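Local atomic coordinates of GCN5-related N-acetyltransferase (Exiguobacterium sibiricum 255-15, PDB entry 3GY9), a protein that binds coenzyme A and is probably an acyltransferase of the GCN5-related N-acetyltransferase (GNAT) family, with an unknown acceptor substrate. Residues F12-W17 and M35-R39; L31-M35 and R80-V84; G48-F52 and C64-K69; Q73-I79 and Y109-Y115. One frame throughout, in Å; residues are numbered along the deposited sequence. Where two conformers were deposited one is given.

Contact 1 (F12-W17 and M35-R39). With SO4 (sulfate ion), chain C; SO4 (sulfate ion), chain F.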
# COMPACT_ATOMS: atom_id res chain seq x y z
N PHE A 12 -8.88 7.11 11.25
CA PHE A 12 -7.48 7.56 11.22
C PHE A 12 -7.04 8.13 12.56
O PHE A 12 -5.87 8.10 12.91
CB PHE A 12 -7.28 8.61 10.13
CG PHE A 12 -7.10 8.02 8.76
CD1 PHE A 12 -5.88 7.54 8.35
CD2 PHE A 12 -8.17 7.97 7.89
CE1 PHE A 12 -5.72 6.98 7.09
CE2 PHE A 12 -8.00 7.44 6.62
CZ PHE A 12 -6.80 6.94 6.23
N ASP A 13 -7.98 8.70 13.30
CA ASP A 13 -7.63 9.40 14.52
C ASP A 13 -7.42 8.47 15.73
O ASP A 13 -7.17 8.94 16.84
CB ASP A 13 -8.68 10.49 14.79
CG ASP A 13 -8.79 11.48 13.64
OD1 ASP A 13 -7.76 12.06 13.28
OD2 ASP A 13 -9.90 11.65 13.08
N GLY A 14 -7.49 7.16 15.50
CA GLY A 14 -7.33 6.20 16.58
C GLY A 14 -5.96 5.55 16.64
O GLY A 14 -5.80 4.58 17.38
N TYR A 15 -4.99 6.06 15.89
CA TYR A 15 -3.63 5.49 15.86
C TYR A 15 -2.63 6.56 16.14
O TYR A 15 -2.85 7.74 15.79
CB TYR A 15 -3.30 4.92 14.48
CG TYR A 15 -4.26 3.88 13.99
CD1 TYR A 15 -4.10 2.54 14.33
CD2 TYR A 15 -5.36 4.24 13.21
CE1 TYR A 15 -5.01 1.57 13.88
CE2 TYR A 15 -6.26 3.29 12.76
CZ TYR A 15 -6.08 1.97 13.09
OH TYR A 15 -7.00 1.07 12.64
N ASN A 16 -1.50 6.19 16.73
CA ASN A 16 -0.38 7.13 16.82
C ASN A 16 0.45 7.04 15.56
O ASN A 16 1.23 6.10 15.39
CB ASN A 16 0.48 6.84 18.04
CG ASN A 16 1.60 7.87 18.22
OD1 ASN A 16 1.68 8.84 17.45
ND2 ASN A 16 2.46 7.67 19.24
N TRP A 17 0.30 8.04 14.70
CA TRP A 17 1.02 8.08 13.42
C TRP A 17 2.36 8.78 13.50
O TRP A 17 3.10 8.80 12.51
CB TRP A 17 0.19 8.84 12.38
CG TRP A 17 -1.09 8.19 12.03
CD1 TRP A 17 -2.32 8.53 12.48
CD2 TRP A 17 -1.27 7.08 11.14
NE1 TRP A 17 -3.27 7.70 11.93
CE2 TRP A 17 -2.64 6.79 11.11
CE3 TRP A 17 -0.40 6.30 10.38
CZ2 TRP A 17 -3.17 5.76 10.33
CZ3 TRP A 17 -0.94 5.27 9.60
CH2 TRP A 17 -2.30 5.02 9.59
N MSE A 35 -0.67 11.17 2.72
CA MSE A 35 -1.83 10.33 3.01
C MSE A 35 -2.63 10.94 4.16
O MSE A 35 -3.85 11.08 4.10
CB MSE A 35 -1.37 8.91 3.39
CG MSE A 35 -2.48 7.88 3.42
SE MSE A 35 -3.24 7.64 5.18
CE MSE A 35 -1.86 6.53 5.90
N LEU A 36 -1.93 11.29 5.23
CA LEU A 36 -2.64 11.73 6.43
C LEU A 36 -3.13 13.14 6.33
O LEU A 36 -4.29 13.46 6.75
CB LEU A 36 -1.75 11.57 7.65
CG LEU A 36 -1.43 10.11 7.96
CD1 LEU A 36 -0.29 10.03 8.98
CD2 LEU A 36 -2.62 9.34 8.50
N ARG A 37 -2.34 14.02 5.70
CA ARG A 37 -2.79 15.40 5.50
C ARG A 37 -4.01 15.48 4.59
O ARG A 37 -4.88 16.28 4.84
CB ARG A 37 -1.68 16.29 4.97
CG ARG A 37 -0.59 16.55 6.00
CD ARG A 37 0.52 17.43 5.42
NE ARG A 37 1.46 17.81 6.47
CZ ARG A 37 2.56 18.53 6.28
NH1 ARG A 37 2.89 18.95 5.08
NH2 ARG A 37 3.35 18.80 7.32
N ASN A 38 -4.09 14.61 3.58
CA ASN A 38 -5.16 14.67 2.57
C ASN A 38 -6.35 13.75 2.89
O ASN A 38 -7.22 13.56 2.05
CB ASN A 38 -4.58 14.36 1.19
CG ASN A 38 -3.58 15.40 0.73
OD1 ASN A 38 -3.71 16.58 1.07
ND2 ASN A 38 -2.58 14.99 -0.05
N ARG A 39 -6.40 13.21 4.12
CA ARG A 39 -7.41 12.21 4.45
C ARG A 39 -8.86 12.67 4.44
O ARG A 39 -9.76 11.82 4.41
CB ARG A 39 -7.07 11.50 5.77
CG ARG A 39 -7.31 12.34 6.98
CD ARG A 39 -6.70 11.63 8.19
NE ARG A 39 -7.07 12.25 9.45
CZ ARG A 39 -6.51 13.35 9.94
NH1 ARG A 39 -5.55 13.99 9.29
NH2 ARG A 39 -6.91 13.82 11.12
S SO4 C . 2.25 4.06 20.45
O1 SO4 C . 3.11 3.44 21.45
O2 SO4 C . 1.12 3.18 20.18
O3 SO4 C . 3.02 4.24 19.22
O4 SO4 C . 1.76 5.34 20.92
S SO4 F . -1.75 12.86 -2.46
O1 SO4 F . -0.46 12.18 -2.55
O2 SO4 F . -2.33 12.56 -1.15
O3 SO4 F . -2.59 12.45 -3.59
O4 SO4 F . -1.54 14.30 -2.53
O HOH W 1 -9.62 12.13 10.43
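On one face of the GNAT sheet, the loop that follows strand 5-8 packs against the C-terminal end of helix 31-37, and a Met-aromatic contact lies at the centre of this packing. Selenomethionine Met35 brings SE to 3.2 Å from Phe12 CE1; SE is 4.4 Å from the ring centroid and 64° off the ring normal. Leu36 touches both aromatic rings: its CD2 is 3.7 Å from Phe12 CD1, and also 3.7 Å from the centroid of the five-membered ring of Trp17, 12° off the normal, a CH-pi contact over the face. The indole is fixed by the hydrogen bond Trp17 NE1 to Phe12 O (2.8 Å, 161°). Beneath this cluster, Phe12 and Met35 both reach Met51 of strand 50-55, while Trp17 and Met35 touch Cys64 of strand 61-69. The outer border is polar. Arg39 NH2 forms a salt bridge with Asp13 OD1 (2.9 Å), while Arg39 CB lies over one face of the Phe12 ring and Arg39 CD is 3.6 Å from Phe12 CB. Water 1 links Asp13 and Arg39, accepting from Arg39 NE and donating to Asp13 OD2, both at 2.7 Å, while Arg39 NH1 donates to Leu36 O (2.9 Å, 162°).

Contact 2 (L31-M35 and R80-V84). With COA (coenzyme A), chain B; SO4 (sulfate ion), chain E; SO4 (sulfate ion), chain F; SO4 (sulfate ion), chain D.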
# COMPACT_ATOMS: atom_id res chain seq x y z
N LEU A 31 5.19 10.31 1.42
CA LEU A 31 3.96 9.55 1.18
C LEU A 31 3.06 9.32 2.40
O LEU A 31 1.84 9.22 2.23
CB LEU A 31 4.23 8.23 0.46
CG LEU A 31 4.72 7.05 1.29
CD1 LEU A 31 4.91 5.87 0.34
CD2 LEU A 31 6.00 7.32 1.98
N VAL A 32 3.62 9.22 3.61
CA VAL A 32 2.79 9.06 4.80
C VAL A 32 2.17 10.41 5.16
O VAL A 32 0.96 10.50 5.46
CB VAL A 32 3.57 8.50 6.00
CG1 VAL A 32 2.67 8.35 7.21
CG2 VAL A 32 4.19 7.16 5.64
N GLU A 33 2.98 11.47 5.12
CA GLU A 33 2.48 12.81 5.35
C GLU A 33 1.35 13.17 4.39
O GLU A 33 0.33 13.72 4.80
CB GLU A 33 3.61 13.81 5.17
CG GLU A 33 3.30 15.20 5.62
CD GLU A 33 4.56 15.98 5.92
OE1 GLU A 33 5.39 16.11 5.00
OE2 GLU A 33 4.74 16.42 7.09
N ARG A 34 1.52 12.87 3.10
CA ARG A 34 0.51 13.19 2.10
C ARG A 34 -0.79 12.45 2.41
O ARG A 34 -1.88 13.04 2.38
CB ARG A 34 1.01 12.81 0.70
CG ARG A 34 2.03 13.76 0.12
CD ARG A 34 2.14 13.60 -1.41
NE ARG A 34 3.16 12.65 -1.85
CZ ARG A 34 3.00 11.33 -2.02
NH1 ARG A 34 1.85 10.71 -1.77
NH2 ARG A 34 4.03 10.60 -2.44
N MSE A 35 -0.67 11.17 2.72
CA MSE A 35 -1.83 10.33 3.01
C MSE A 35 -2.63 10.94 4.16
O MSE A 35 -3.85 11.08 4.10
CB MSE A 35 -1.37 8.91 3.39
CG MSE A 35 -2.48 7.88 3.42
SE MSE A 35 -3.24 7.64 5.18
CE MSE A 35 -1.86 6.53 5.90
N ARG A 80 -1.26 2.63 -3.01
CA ARG A 80 -0.76 3.91 -2.53
C ARG A 80 -0.24 3.86 -1.12
O ARG A 80 -0.75 3.14 -0.28
CB ARG A 80 -1.89 4.94 -2.54
CG ARG A 80 -2.54 5.08 -3.92
CD ARG A 80 -3.21 6.43 -4.09
NE ARG A 80 -2.25 7.52 -4.11
CZ ARG A 80 -2.55 8.81 -4.02
NH1 ARG A 80 -3.80 9.21 -3.87
NH2 ARG A 80 -1.58 9.70 -4.01
N HIS A 81 0.75 4.71 -0.89
CA HIS A 81 1.20 5.04 0.46
C HIS A 81 1.77 3.86 1.23
O HIS A 81 1.60 3.77 2.44
CB HIS A 81 0.09 5.71 1.28
CG HIS A 81 -0.59 6.84 0.58
ND1 HIS A 81 0.08 7.94 0.09
CD2 HIS A 81 -1.90 7.05 0.30
CE1 HIS A 81 -0.79 8.78 -0.45
NE2 HIS A 81 -2.00 8.25 -0.36
N VAL A 82 2.46 2.96 0.55
CA VAL A 82 3.04 1.80 1.21
C VAL A 82 4.36 2.18 1.85
O VAL A 82 5.26 2.65 1.18
CB VAL A 82 3.29 0.67 0.19
CG1 VAL A 82 4.11 -0.45 0.83
CG2 VAL A 82 1.97 0.15 -0.35
N TYR A 83 4.45 1.98 3.15
CA TYR A 83 5.66 2.34 3.91
C TYR A 83 5.77 1.45 5.14
O TYR A 83 4.79 1.28 5.87
CB TYR A 83 5.60 3.81 4.36
CG TYR A 83 6.84 4.24 5.08
CD1 TYR A 83 7.98 4.60 4.37
CD2 TYR A 83 6.89 4.27 6.46
CE1 TYR A 83 9.14 4.99 5.03
CE2 TYR A 83 8.06 4.66 7.12
CZ TYR A 83 9.17 5.00 6.41
OH TYR A 83 10.33 5.39 7.05
N VAL A 84 6.96 0.88 5.36
CA VAL A 84 7.24 0.08 6.55
C VAL A 84 8.33 0.80 7.33
O VAL A 84 9.31 1.25 6.74
CB VAL A 84 7.76 -1.33 6.17
CG1 VAL A 84 8.09 -2.16 7.42
CG2 VAL A 84 6.72 -2.04 5.33
N1A COA B . 14.35 -2.21 2.06
C2A COA B . 13.82 -2.38 0.79
N3A COA B . 13.39 -3.62 0.37
C4A COA B . 13.49 -4.68 1.21
C5A COA B . 14.02 -4.53 2.49
C6A COA B . 14.46 -3.28 2.91
N6A COA B . 15.07 -3.13 4.08
N7A COA B . 13.99 -5.75 3.08
C8A COA B . 13.46 -6.65 2.22
N9A COA B . 13.15 -5.99 1.06
C1B COA B . 12.59 -6.56 -0.17
C2B COA B . 13.30 -7.84 -0.57
O2B COA B . 13.36 -7.93 -1.98
C3B COA B . 12.41 -8.93 -0.02
O3B COA B . 12.47 -10.14 -0.73
P3B COA B . 13.17 -11.39 -0.00
O7A COA B . 13.12 -12.60 -0.91
O8A COA B . 14.59 -11.00 0.31
O9A COA B . 12.44 -11.71 1.29
C4B COA B . 11.05 -8.29 -0.18
O4B COA B . 11.24 -6.91 0.06
C5B COA B . 9.99 -8.88 0.77
O5B COA B . 10.42 -8.75 2.10
P1A COA B . 9.48 -8.14 3.27
O1A COA B . 8.08 -8.66 3.18
O2A COA B . 10.21 -8.46 4.54
O3A COA B . 9.59 -6.59 2.93
P2A COA B . 9.43 -5.34 3.91
O4A COA B . 8.51 -5.64 5.09
O5A COA B . 10.77 -4.78 4.22
O6A COA B . 8.64 -4.35 2.93
CBP COA B . 9.15 -2.39 1.59
CCP COA B . 9.22 -3.91 1.70
CDP COA B . 7.69 -1.96 1.52
CEP COA B . 9.86 -1.99 0.28
CAP COA B . 9.83 -1.75 2.82
OAP COA B . 11.13 -2.27 2.96
C9P COA B . 9.91 -0.25 2.67
O9P COA B . 8.83 0.58 3.02
N8P COA B . 11.06 0.20 2.18
C7P COA B . 11.31 1.62 1.98
C6P COA B . 12.16 1.87 0.73
C5P COA B . 13.56 1.32 0.93
O5P COA B . 13.79 0.50 1.84
N4P COA B . 14.49 1.77 0.09
C3P COA B . 15.79 1.12 -0.03
C2P COA B . 16.66 1.34 1.21
S1P COA B . 16.92 3.07 1.67
S SO4 E . 1.52 7.00 -3.90
O1 SO4 E . 2.11 6.33 -2.73
O2 SO4 E . 1.26 8.41 -3.61
O3 SO4 E . 0.28 6.34 -4.28
O4 SO4 E . 2.43 6.91 -5.04
S SO4 F . -1.75 12.86 -2.46
O1 SO4 F . -0.46 12.18 -2.55
O2 SO4 F . -2.33 12.56 -1.15
O3 SO4 F . -2.59 12.45 -3.59
O4 SO4 F . -1.54 14.30 -2.53
S SO4 D . 7.38 10.43 -1.57
O1 SO4 D . 8.59 11.26 -1.50
O2 SO4 D . 7.41 9.40 -0.54
O3 SO4 D . 7.28 9.82 -2.89
O4 SO4 D . 6.23 11.30 -1.35
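His81, Leu31 and Tyr83 bury most of the surface where helix 31-37 crosses strand 76-84, the GNAT strand that meets coenzyme A; the short axes approach to 8.2 Å at 132°. His81 contributes most, 108 Å². Its phi/psi of 63/36 is unusual within a strand, and the pairing to strand 61-69 slips by one residue here, since Arg80 bonds Gly66 whereas Tyr83 bonds Cys64. This fits the beta bulge familiar from GNAT proteins. The imidazole lies under Met35, whose CB is 3.6 Å from the ring centroid and 9° off its normal, a CH-pi contact; His81 ND1 is 3.1 Å from Leu31 O. Leu31 buries 71 Å², with CD1 3.3 Å from Val82 O and CD2 4.1 Å from Tyr83 CD1. Val32 CG2 lies 3.9 Å from Tyr83 CB, and the Tyr83 hydroxyl bonds Glu27. At the border Arg34 NH1 and Arg80 NH2 are 4.2 Å apart, like charges bridged by sulfates probably from the crystallisation liquor; in the chain E sulfate, O2 lies 3.0 Å from Arg34 NH1 and 3.1 Å from Arg80 NH2. Beyond the bulge Val84 N donates to COA O9P at 3.0 Å and 157°.

Contact 3 (G48-F52 and C64-K69)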
# COMPACT_ATOMS: atom_id res chain seq x y z
N GLY A 48 -14.31 0.71 -3.31
CA GLY A 48 -13.19 0.66 -4.24
C GLY A 48 -11.90 1.21 -3.69
O GLY A 48 -10.94 1.39 -4.43
N GLU A 49 -11.86 1.43 -2.39
CA GLU A 49 -10.62 1.90 -1.76
C GLU A 49 -10.51 1.37 -0.34
O GLU A 49 -11.52 1.00 0.28
CB GLU A 49 -10.52 3.42 -1.82
CG GLU A 49 -11.75 4.12 -1.33
CD GLU A 49 -11.74 5.63 -1.46
OE1 GLU A 49 -11.28 6.20 -2.48
OE2 GLU A 49 -12.27 6.26 -0.53
N ALA A 50 -9.29 1.29 0.15
CA ALA A 50 -9.04 0.92 1.54
C ALA A 50 -7.64 1.34 1.92
O ALA A 50 -6.74 1.40 1.07
CB ALA A 50 -9.18 -0.57 1.71
N MSE A 51 -7.44 1.58 3.22
CA MSE A 51 -6.12 1.83 3.78
C MSE A 51 -5.93 0.84 4.90
O MSE A 51 -6.85 0.63 5.71
CB MSE A 51 -6.01 3.24 4.32
CG MSE A 51 -4.68 3.61 4.93
SE MSE A 51 -3.12 3.32 3.76
CE MSE A 51 -3.77 4.21 2.22
N PHE A 52 -4.74 0.24 4.94
CA PHE A 52 -4.40 -0.72 5.99
C PHE A 52 -3.22 -0.26 6.81
O PHE A 52 -2.37 0.49 6.34
CB PHE A 52 -4.08 -2.09 5.39
CG PHE A 52 -5.21 -2.66 4.60
CD1 PHE A 52 -6.27 -3.28 5.25
CD2 PHE A 52 -5.22 -2.58 3.22
CE1 PHE A 52 -7.33 -3.79 4.52
CE2 PHE A 52 -6.30 -3.10 2.48
CZ PHE A 52 -7.35 -3.71 3.15
N CYS A 64 1.99 1.09 6.80
CA CYS A 64 0.70 1.39 6.23
C CYS A 64 0.74 1.12 4.73
O CYS A 64 1.82 1.03 4.16
CB CYS A 64 0.33 2.87 6.49
SG CYS A 64 1.45 4.08 5.79
N GLY A 65 -0.45 1.02 4.13
CA GLY A 65 -0.55 0.88 2.68
C GLY A 65 -1.96 0.54 2.28
O GLY A 65 -2.67 -0.13 3.00
N GLY A 66 -2.34 0.97 1.08
CA GLY A 66 -3.70 0.74 0.66
C GLY A 66 -3.85 0.88 -0.82
O GLY A 66 -2.89 0.78 -1.57
N TYR A 67 -5.09 1.11 -1.23
CA TYR A 67 -5.41 1.23 -2.65
C TYR A 67 -6.64 2.10 -2.85
O TYR A 67 -7.46 2.28 -1.94
CB TYR A 67 -5.63 -0.16 -3.28
CG TYR A 67 -6.90 -0.81 -2.81
CD1 TYR A 67 -6.91 -1.62 -1.66
CD2 TYR A 67 -8.09 -0.63 -3.50
CE1 TYR A 67 -8.10 -2.21 -1.22
CE2 TYR A 67 -9.28 -1.22 -3.05
CZ TYR A 67 -9.27 -2.01 -1.90
OH TYR A 67 -10.47 -2.57 -1.48
N MSE A 68 -6.74 2.64 -4.05
CA MSE A 68 -7.91 3.38 -4.47
C MSE A 68 -7.94 3.43 -6.00
O MSE A 68 -7.09 2.86 -6.67
CB MSE A 68 -7.92 4.79 -3.86
CG MSE A 68 -6.77 5.67 -4.29
SE MSE A 68 -6.87 7.48 -3.57
CE MSE A 68 -8.21 8.14 -4.78
N LYS A 69 -8.95 4.08 -6.56
CA LYS A 69 -9.07 4.16 -7.99
C LYS A 69 -7.92 4.94 -8.60
O LYS A 69 -7.54 5.99 -8.09
CB LYS A 69 -10.41 4.81 -8.35
CG LYS A 69 -10.70 4.74 -9.83
CD LYS A 69 -12.00 5.44 -10.20
CE LYS A 69 -12.15 5.57 -11.71
NZ LYS A 69 -11.01 6.33 -12.32
O HOH W 2 -11.15 5.53 -5.12
O HOH W 3 -13.32 -1.56 -0.10
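Cys64 is the first residue considered here of strand 61-69, which forms an antiparallel beta hairpin with strand 50-55; the short axes lie 4.5 Å apart at 169°. Its CA makes a CA-H...O contact with Phe52 O (3.2 Å), and its CB is 4.4 Å from SE of selenomethionine Met51. Gly65 faces Phe52 in a hydrogen-bonded pair, with Gly65 N to Phe52 O at 3.0 Å and Phe52 N to Gly65 O at 2.9 Å. Gly66 opposes Met51 in a non-hydrogen-bonded pair, with CA atoms only 4.1 Å apart. An ideal CB on Gly66 would fall 2.1 Å from Ala50 O and 2.8 Å from Met51 CE, so the absence of a side chain lets Met51 fold over the neighbouring strand, SE 3.4 Å from Gly65 C. Tyr67 and Ala50 form the next hydrogen-bonded pair (Tyr67 N to Ala50 O 2.8 Å, Ala50 N to Tyr67 O 2.9 Å). The Tyr67 ring leans across the hairpin, CE1 3.5 Å from Ala50 CB, and its hydroxyl bonds Glu104. Met68 CB packs 3.6 Å from Glu49 CB. At Lys69, water 2 accepts from Lys69 N (3.0 Å) and donates to Glu49 OE1 (2.7 Å), while Glu49 OE2 accepts from Glu46 N. Backbone bonds thus fix the register, leaving largely apolar side chains to let helix 93-105 cover the Ala50-Phe52 face and helix 31-37 the Met51 face.

Contact 4 (Q73-I79 and Y109-Y115)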
# COMPACT_ATOMS: atom_id res chain seq x y z
N GLN A 73 -7.68 6.22 -15.67
CA GLN A 73 -7.63 4.88 -16.24
C GLN A 73 -8.86 4.12 -15.77
O GLN A 73 -9.32 4.27 -14.64
CB GLN A 73 -6.35 4.15 -15.82
CG GLN A 73 -5.09 4.75 -16.42
CD GLN A 73 -3.81 4.13 -15.86
OE1 GLN A 73 -3.71 2.91 -15.71
NE2 GLN A 73 -2.82 4.97 -15.55
N ALA A 74 -9.42 3.31 -16.66
CA ALA A 74 -10.64 2.57 -16.34
C ALA A 74 -10.28 1.19 -15.77
O ALA A 74 -9.27 0.61 -16.17
CB ALA A 74 -11.47 2.43 -17.58
N ARG A 75 -11.09 0.71 -14.81
CA ARG A 75 -10.94 -0.62 -14.21
C ARG A 75 -9.55 -0.86 -13.61
O ARG A 75 -9.09 -2.01 -13.49
CB ARG A 75 -11.30 -1.71 -15.23
CG ARG A 75 -12.79 -1.68 -15.68
CD ARG A 75 -13.07 -2.70 -16.78
NE ARG A 75 -12.21 -2.49 -17.93
CZ ARG A 75 -11.34 -3.36 -18.42
NH1 ARG A 75 -11.16 -4.55 -17.86
NH2 ARG A 75 -10.62 -3.03 -19.48
N THR A 76 -8.90 0.23 -13.21
CA THR A 76 -7.53 0.20 -12.71
C THR A 76 -7.46 0.80 -11.32
O THR A 76 -7.99 1.89 -11.07
CB THR A 76 -6.58 0.97 -13.66
OG1 THR A 76 -6.60 0.35 -14.96
CG2 THR A 76 -5.15 0.99 -13.13
N GLY A 77 -6.84 0.08 -10.41
CA GLY A 77 -6.61 0.59 -9.06
C GLY A 77 -5.15 0.94 -8.89
O GLY A 77 -4.29 0.37 -9.54
N ARG A 78 -4.89 1.89 -8.00
CA ARG A 78 -3.55 2.33 -7.67
C ARG A 78 -3.25 1.94 -6.24
O ARG A 78 -4.04 2.25 -5.33
CB ARG A 78 -3.46 3.85 -7.80
CG ARG A 78 -2.04 4.34 -7.65
CD ARG A 78 -1.99 5.86 -7.72
NE ARG A 78 -0.61 6.35 -7.82
CZ ARG A 78 -0.00 6.63 -8.98
NH1 ARG A 78 -0.58 6.42 -10.14
NH2 ARG A 78 1.25 7.06 -8.96
N ILE A 79 -2.13 1.23 -6.02
CA ILE A 79 -1.65 0.92 -4.70
C ILE A 79 -0.86 2.12 -4.18
O ILE A 79 0.02 2.61 -4.86
CB ILE A 79 -0.80 -0.36 -4.72
CG1 ILE A 79 -1.70 -1.55 -5.10
CG2 ILE A 79 -0.09 -0.58 -3.38
CD1 ILE A 79 -0.96 -2.84 -5.39
N TYR A 109 -10.90 -4.17 -9.31
CA TYR A 109 -10.09 -3.69 -10.43
C TYR A 109 -9.50 -4.86 -11.22
O TYR A 109 -9.23 -5.92 -10.68
CB TYR A 109 -8.96 -2.76 -9.94
CG TYR A 109 -9.50 -1.58 -9.16
CD1 TYR A 109 -10.14 -0.53 -9.80
CD2 TYR A 109 -9.38 -1.52 -7.78
CE1 TYR A 109 -10.63 0.57 -9.09
CE2 TYR A 109 -9.89 -0.44 -7.05
CZ TYR A 109 -10.53 0.59 -7.72
OH TYR A 109 -11.07 1.65 -7.02
N ASP A 110 -9.36 -4.64 -12.53
CA ASP A 110 -8.80 -5.64 -13.42
C ASP A 110 -7.30 -5.45 -13.61
O ASP A 110 -6.63 -6.31 -14.20
CB ASP A 110 -9.50 -5.59 -14.78
CG ASP A 110 -10.92 -6.05 -14.68
OD1 ASP A 110 -11.13 -7.18 -14.21
OD2 ASP A 110 -11.84 -5.29 -15.01
N ARG A 111 -6.78 -4.34 -13.09
CA ARG A 111 -5.36 -4.04 -13.17
C ARG A 111 -4.98 -3.21 -11.96
O ARG A 111 -5.77 -2.38 -11.53
CB ARG A 111 -5.08 -3.22 -14.42
CG ARG A 111 -3.62 -2.83 -14.60
CD ARG A 111 -3.38 -2.17 -15.96
NE ARG A 111 -3.43 -3.14 -17.05
CZ ARG A 111 -4.30 -3.12 -18.06
NH1 ARG A 111 -5.22 -2.16 -18.18
NH2 ARG A 111 -4.24 -4.07 -18.99
N LEU A 112 -3.80 -3.46 -11.39
CA LEU A 112 -3.26 -2.61 -10.32
C LEU A 112 -1.94 -2.01 -10.73
O LEU A 112 -1.11 -2.69 -11.35
CB LEU A 112 -3.04 -3.40 -9.03
CG LEU A 112 -4.31 -4.03 -8.44
CD1 LEU A 112 -3.94 -4.85 -7.22
CD2 LEU A 112 -5.37 -2.98 -8.08
N VAL A 113 -1.77 -0.73 -10.41
CA VAL A 113 -0.57 0.00 -10.75
C VAL A 113 -0.02 0.72 -9.53
O VAL A 113 -0.74 0.94 -8.57
CB VAL A 113 -0.82 1.01 -11.88
CG1 VAL A 113 -1.40 0.30 -13.10
CG2 VAL A 113 -1.71 2.16 -11.44
N LEU A 114 1.24 1.09 -9.60
CA LEU A 114 1.88 1.84 -8.50
C LEU A 114 3.12 2.55 -9.01
O LEU A 114 3.63 2.23 -10.09
CB LEU A 114 2.21 0.92 -7.31
CG LEU A 114 3.20 -0.22 -7.59
CD1 LEU A 114 4.64 0.19 -7.32
CD2 LEU A 114 2.83 -1.46 -6.78
N TYR A 115 3.58 3.50 -8.20
CA TYR A 115 4.81 4.22 -8.47
C TYR A 115 5.78 4.00 -7.32
O TYR A 115 5.53 4.47 -6.22
CB TYR A 115 4.52 5.71 -8.65
CG TYR A 115 5.73 6.50 -9.09
CD1 TYR A 115 6.63 6.99 -8.16
CD2 TYR A 115 5.98 6.72 -10.43
CE1 TYR A 115 7.74 7.71 -8.56
CE2 TYR A 115 7.09 7.45 -10.84
CZ TYR A 115 7.97 7.93 -9.89
OH TYR A 115 9.07 8.65 -10.29
O HOH W 4 -4.84 0.84 -17.07
O HOH W 5 1.86 4.26 -6.04
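Backbone hydrogen bonds set a parallel register in which Thr76, Gly77 and Arg78 pair with Arg111, Leu112 and Val113. Gly77 N donates to Arg111 O, Val113 N to Gly77 O and Ile79 N to Val113 O, each at 2.9 Å. Before them Arg75 O accepts from Asp110 N (2.8 Å) and weakly from Arg111 N (3.3 Å). The parallel order follows from a beta-alpha-beta crossover: helix 93-105 connects the two strands, and Ile79 and Leu112 meet both it and each other (Ile79 CD1 to Leu112 CD1, 4.0 Å). The short axes cross at -34°, a twist between strands that remain paired. Among aromatic contacts, Gly77 CA makes a CH-pi contact over the Tyr109 ring face, 3.6 Å from the centroid and 12° off the normal; an ideal CB would come 2.6 Å from Tyr109 CD2, so glycine admits the ring. The Tyr109 hydroxyl bonds Gly48 O. One ionic pair closes the exposed end, Arg75 NH1 to Asp110 OD2 at 3.0 Å. Two waters bridge the segments: water 4 donates to Thr76 OG1 (2.8 Å) and accepts from Arg111 NH1 (3.2 Å), while Arg111 NE is salt-bridged to Asp141; water 5 lies 2.7 Å from Ile79 O and accepts from Tyr115 N (2.9 Å).

Contacts 2, 3 and 4 reach one mixed sheet, in which strands 50-55, 61-69, 76-84 and 111-114 are successive neighbours; contact 1 is layered beside it. Contacts 1 and 2, with centres 10 Å apart, share helix 31-37 and Met35, whose CE also meets Met51 SE and Cys64 SG of contact 3 at 4.1 Å each. Along the chain, contact 1 closes before contact 3 opens, and contact 3, nested within the loop of contact 2, closes before contact 4 opens. Contacts 2 and 4 cross, dividing strand 76-84 between them. The centres of contacts 1 and 4 are about 23 Å apart. Strand 76-84 therefore runs from the crossover pairing to the coenzyme A site.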